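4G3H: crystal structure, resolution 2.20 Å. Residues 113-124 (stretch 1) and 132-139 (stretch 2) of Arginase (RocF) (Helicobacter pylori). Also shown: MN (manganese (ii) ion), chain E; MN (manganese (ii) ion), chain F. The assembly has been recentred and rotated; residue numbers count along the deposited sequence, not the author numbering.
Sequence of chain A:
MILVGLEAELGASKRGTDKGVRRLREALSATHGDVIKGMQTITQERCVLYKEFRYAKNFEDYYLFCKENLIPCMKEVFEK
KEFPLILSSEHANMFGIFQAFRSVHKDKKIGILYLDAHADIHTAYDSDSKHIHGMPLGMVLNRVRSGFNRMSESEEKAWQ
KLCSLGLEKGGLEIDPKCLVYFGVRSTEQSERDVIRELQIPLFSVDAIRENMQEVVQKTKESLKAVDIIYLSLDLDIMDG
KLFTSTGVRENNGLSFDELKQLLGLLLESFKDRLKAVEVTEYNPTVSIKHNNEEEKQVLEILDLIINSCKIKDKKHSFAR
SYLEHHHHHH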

# COMPACT_ATOMS: atom_id res chain seq x y z
N LEU A 113 -4.54 -4.70 -5.67
CA LEU A 113 -3.38 -5.54 -5.96
C LEU A 113 -2.50 -5.25 -4.76
O LEU A 113 -2.04 -4.12 -4.58
CB LEU A 113 -2.69 -5.09 -7.26
CG LEU A 113 -3.53 -5.26 -8.53
CD1 LEU A 113 -2.83 -4.62 -9.72
CD2 LEU A 113 -3.77 -6.75 -8.78
N TYR A 114 -2.30 -6.27 -3.93
CA TYR A 114 -1.53 -6.12 -2.69
C TYR A 114 -0.27 -6.98 -2.71
O TYR A 114 -0.34 -8.19 -2.52
CB TYR A 114 -2.43 -6.53 -1.51
CG TYR A 114 -2.11 -5.87 -0.19
CD1 TYR A 114 -2.55 -4.58 0.09
CD2 TYR A 114 -1.41 -6.56 0.80
CE1 TYR A 114 -2.30 -3.98 1.31
CE2 TYR A 114 -1.15 -5.96 2.05
CZ TYR A 114 -1.61 -4.67 2.29
OH TYR A 114 -1.39 -4.06 3.51
N LEU A 115 0.88 -6.35 -2.93
CA LEU A 115 2.16 -7.07 -2.97
C LEU A 115 2.78 -6.93 -1.60
O LEU A 115 3.16 -5.83 -1.20
CB LEU A 115 3.07 -6.47 -4.05
CG LEU A 115 2.61 -6.74 -5.49
CD1 LEU A 115 1.30 -6.01 -5.76
CD2 LEU A 115 3.70 -6.28 -6.47
N ASP A 116 2.91 -8.05 -0.90
CA ASP A 116 3.38 -7.99 0.48
C ASP A 116 3.76 -9.38 0.99
O ASP A 116 3.25 -10.39 0.49
CB ASP A 116 2.23 -7.44 1.32
CG ASP A 116 2.65 -6.91 2.67
OD1 ASP A 116 3.47 -7.54 3.37
OD2 ASP A 116 2.13 -5.85 3.05
N ALA A 117 4.64 -9.43 1.98
CA ALA A 117 5.03 -10.70 2.56
C ALA A 117 3.94 -11.06 3.58
O ALA A 117 3.83 -12.22 3.98
CB ALA A 117 6.38 -10.57 3.27
N HIS A 118 3.15 -10.06 3.96
CA HIS A 118 2.08 -10.24 4.95
C HIS A 118 0.67 -9.97 4.41
O HIS A 118 0.50 -9.26 3.42
CB HIS A 118 2.32 -9.33 6.16
CG HIS A 118 3.73 -9.34 6.66
ND1 HIS A 118 4.68 -8.44 6.21
CD2 HIS A 118 4.36 -10.16 7.53
CE1 HIS A 118 5.84 -8.71 6.79
NE2 HIS A 118 5.67 -9.75 7.59
N ALA A 119 -0.33 -10.52 5.09
CA ALA A 119 -1.72 -10.33 4.70
C ALA A 119 -2.28 -9.04 5.31
O ALA A 119 -3.25 -8.47 4.80
CB ALA A 119 -2.55 -11.53 5.16
N ASP A 120 -1.68 -8.59 6.41
CA ASP A 120 -2.10 -7.37 7.09
C ASP A 120 -3.59 -7.34 7.43
O ASP A 120 -4.23 -6.28 7.36
CB ASP A 120 -1.77 -6.13 6.24
CG ASP A 120 -0.27 -5.88 6.12
OD1 ASP A 120 0.51 -6.46 6.91
OD2 ASP A 120 0.13 -5.10 5.23
N ILE A 121 -4.14 -8.48 7.82
CA ILE A 121 -5.55 -8.55 8.17
C ILE A 121 -5.75 -8.38 9.67
O ILE A 121 -6.68 -7.71 10.11
CB ILE A 121 -6.17 -9.89 7.71
CG1 ILE A 121 -6.23 -9.93 6.18
CG2 ILE A 121 -7.56 -10.06 8.32
CD1 ILE A 121 -6.70 -11.25 5.61
N HIS A 122 -4.86 -8.98 10.46
CA HIS A 122 -4.95 -8.90 11.90
C HIS A 122 -3.60 -8.53 12.50
O HIS A 122 -2.57 -9.07 12.11
CB HIS A 122 -5.42 -10.24 12.48
CG HIS A 122 -6.85 -10.56 12.18
ND1 HIS A 122 -7.30 -11.86 12.06
CD2 HIS A 122 -7.93 -9.77 11.99
CE1 HIS A 122 -8.60 -11.85 11.80
NE2 HIS A 122 -9.00 -10.59 11.75
N THR A 123 -3.62 -7.61 13.45
CA THR A 123 -2.39 -7.18 14.10
C THR A 123 -1.72 -8.38 14.77
O THR A 123 -2.35 -9.12 15.51
CB THR A 123 -2.67 -6.12 15.18
OG1 THR A 123 -3.25 -4.97 14.56
CG2 THR A 123 -1.39 -5.73 15.89
N ALA A 124 -0.43 -8.56 14.48
CA ALA A 124 0.33 -9.67 15.05
C ALA A 124 1.50 -9.11 15.87
O ALA A 124 2.09 -8.11 15.49
CB ALA A 124 0.84 -10.58 13.94
N ILE A 132 4.70 -6.04 15.19
CA ILE A 132 5.20 -6.49 13.90
C ILE A 132 4.52 -5.74 12.75
O ILE A 132 5.12 -4.84 12.16
CB ILE A 132 4.98 -8.00 13.71
CG1 ILE A 132 5.80 -8.78 14.75
CG2 ILE A 132 5.37 -8.42 12.30
CD1 ILE A 132 5.65 -10.28 14.66
N HIS A 133 3.29 -6.12 12.42
CA HIS A 133 2.57 -5.46 11.33
C HIS A 133 1.15 -5.09 11.74
O HIS A 133 0.55 -5.72 12.61
CB HIS A 133 2.54 -6.37 10.09
CG HIS A 133 1.67 -7.58 10.24
ND1 HIS A 133 0.30 -7.53 10.14
CD2 HIS A 133 1.98 -8.88 10.47
CE1 HIS A 133 -0.20 -8.74 10.30
NE2 HIS A 133 0.80 -9.58 10.51
N GLY A 134 0.62 -4.03 11.12
CA GLY A 134 -0.72 -3.57 11.42
C GLY A 134 -1.82 -4.39 10.77
O GLY A 134 -1.60 -5.53 10.34
N MET A 135 -3.02 -3.82 10.70
CA MET A 135 -4.17 -4.50 10.12
C MET A 135 -5.02 -3.60 9.22
O MET A 135 -6.25 -3.56 9.34
CB MET A 135 -5.04 -5.06 11.24
CG MET A 135 -5.30 -4.07 12.36
SD MET A 135 -6.67 -4.56 13.42
CE MET A 135 -6.03 -6.06 14.15
N PRO A 136 -4.38 -2.87 8.29
CA PRO A 136 -5.15 -1.99 7.40
C PRO A 136 -6.21 -2.74 6.60
O PRO A 136 -7.33 -2.26 6.45
CB PRO A 136 -4.08 -1.35 6.52
CG PRO A 136 -3.01 -2.39 6.47
CD PRO A 136 -2.95 -2.86 7.91
N LEU A 137 -5.86 -3.91 6.08
CA LEU A 137 -6.81 -4.68 5.30
C LEU A 137 -7.92 -5.27 6.18
O LEU A 137 -9.05 -5.43 5.73
CB LEU A 137 -6.10 -5.80 4.52
CG LEU A 137 -5.30 -5.32 3.30
CD1 LEU A 137 -4.70 -6.51 2.57
CD2 LEU A 137 -6.21 -4.53 2.35
N GLY A 138 -7.58 -5.58 7.42
CA GLY A 138 -8.56 -6.12 8.34
C GLY A 138 -9.63 -5.08 8.60
O GLY A 138 -10.79 -5.41 8.87
N MET A 139 -9.24 -3.81 8.53
CA MET A 139 -10.17 -2.70 8.75
C MET A 139 -10.92 -2.38 7.46
O MET A 139 -12.08 -1.97 7.50
CB MET A 139 -9.40 -1.47 9.22
CG MET A 139 -8.63 -1.68 10.51
SD MET A 139 -7.70 -0.21 10.97
CE MET A 139 -9.04 0.92 11.16
MN MN E . 2.32 -4.69 4.74
MN MN F . 4.63 -6.48 4.97

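The metal-binding loop of stretch 1 packs against the start of a helix in stretch 2 through a close backbone contact, joined by weak hydrogen bonds and flanked by apolar and histidine packing. At its centre lies the carbonyl of Asp 120. Asp 120 O accepts weak hydrogen bonds from Leu 137 N (3.1 Å) and Gly 138 N (3.4 Å), amides left free of i-4 partners in the first turn of the helix, and it also receives a CA-H...O contact from Met 135 CA (3.3 Å), the N-cap residue. One residue on, Ile 121 O lies 3.0 Å from Gly 138 CA. This closeness depends on the absence of a side chain, since an ideal CB on Gly 138 would fall 1.7 Å from Ile 121 O.

Leu 137 points toward the loop and sets its CD1 almost directly above the Tyr 114 ring, 3.5 Å from the centroid, in a CH-pi contact. The tyrosine is held in turn by a hydrogen bond within its own stretch, from Tyr 114 OH to Asp 120 OD2 (2.5 Å). Asp 120 OD2 binds MN of chain E at 2.3 Å, alongside Asp 116 OD2 at 2.1 Å, so the packed tyrosine is linked directly to a metal ligand. Asp 116 OD1 and His 118 ND1 bind MN of chain F, at 2.2 and 2.3 Å.

The His 133 ring reaches into stretch 1, with Ala 124 N over one face and His 118 CB over the opposite face. His 133 ND1 donates to Gly 134 O (2.8 Å) within stretch 2, while His 133 CE1 approaches His 122 O to 3.0 Å. Nearby, Met 135 CE lies 2.9 Å from Thr 123 N, a very tight approach. Farther along, Ile 132 N donates a weak hydrogen bond to Ala 124 O (3.3 Å). Together the stretches bury 738 Å².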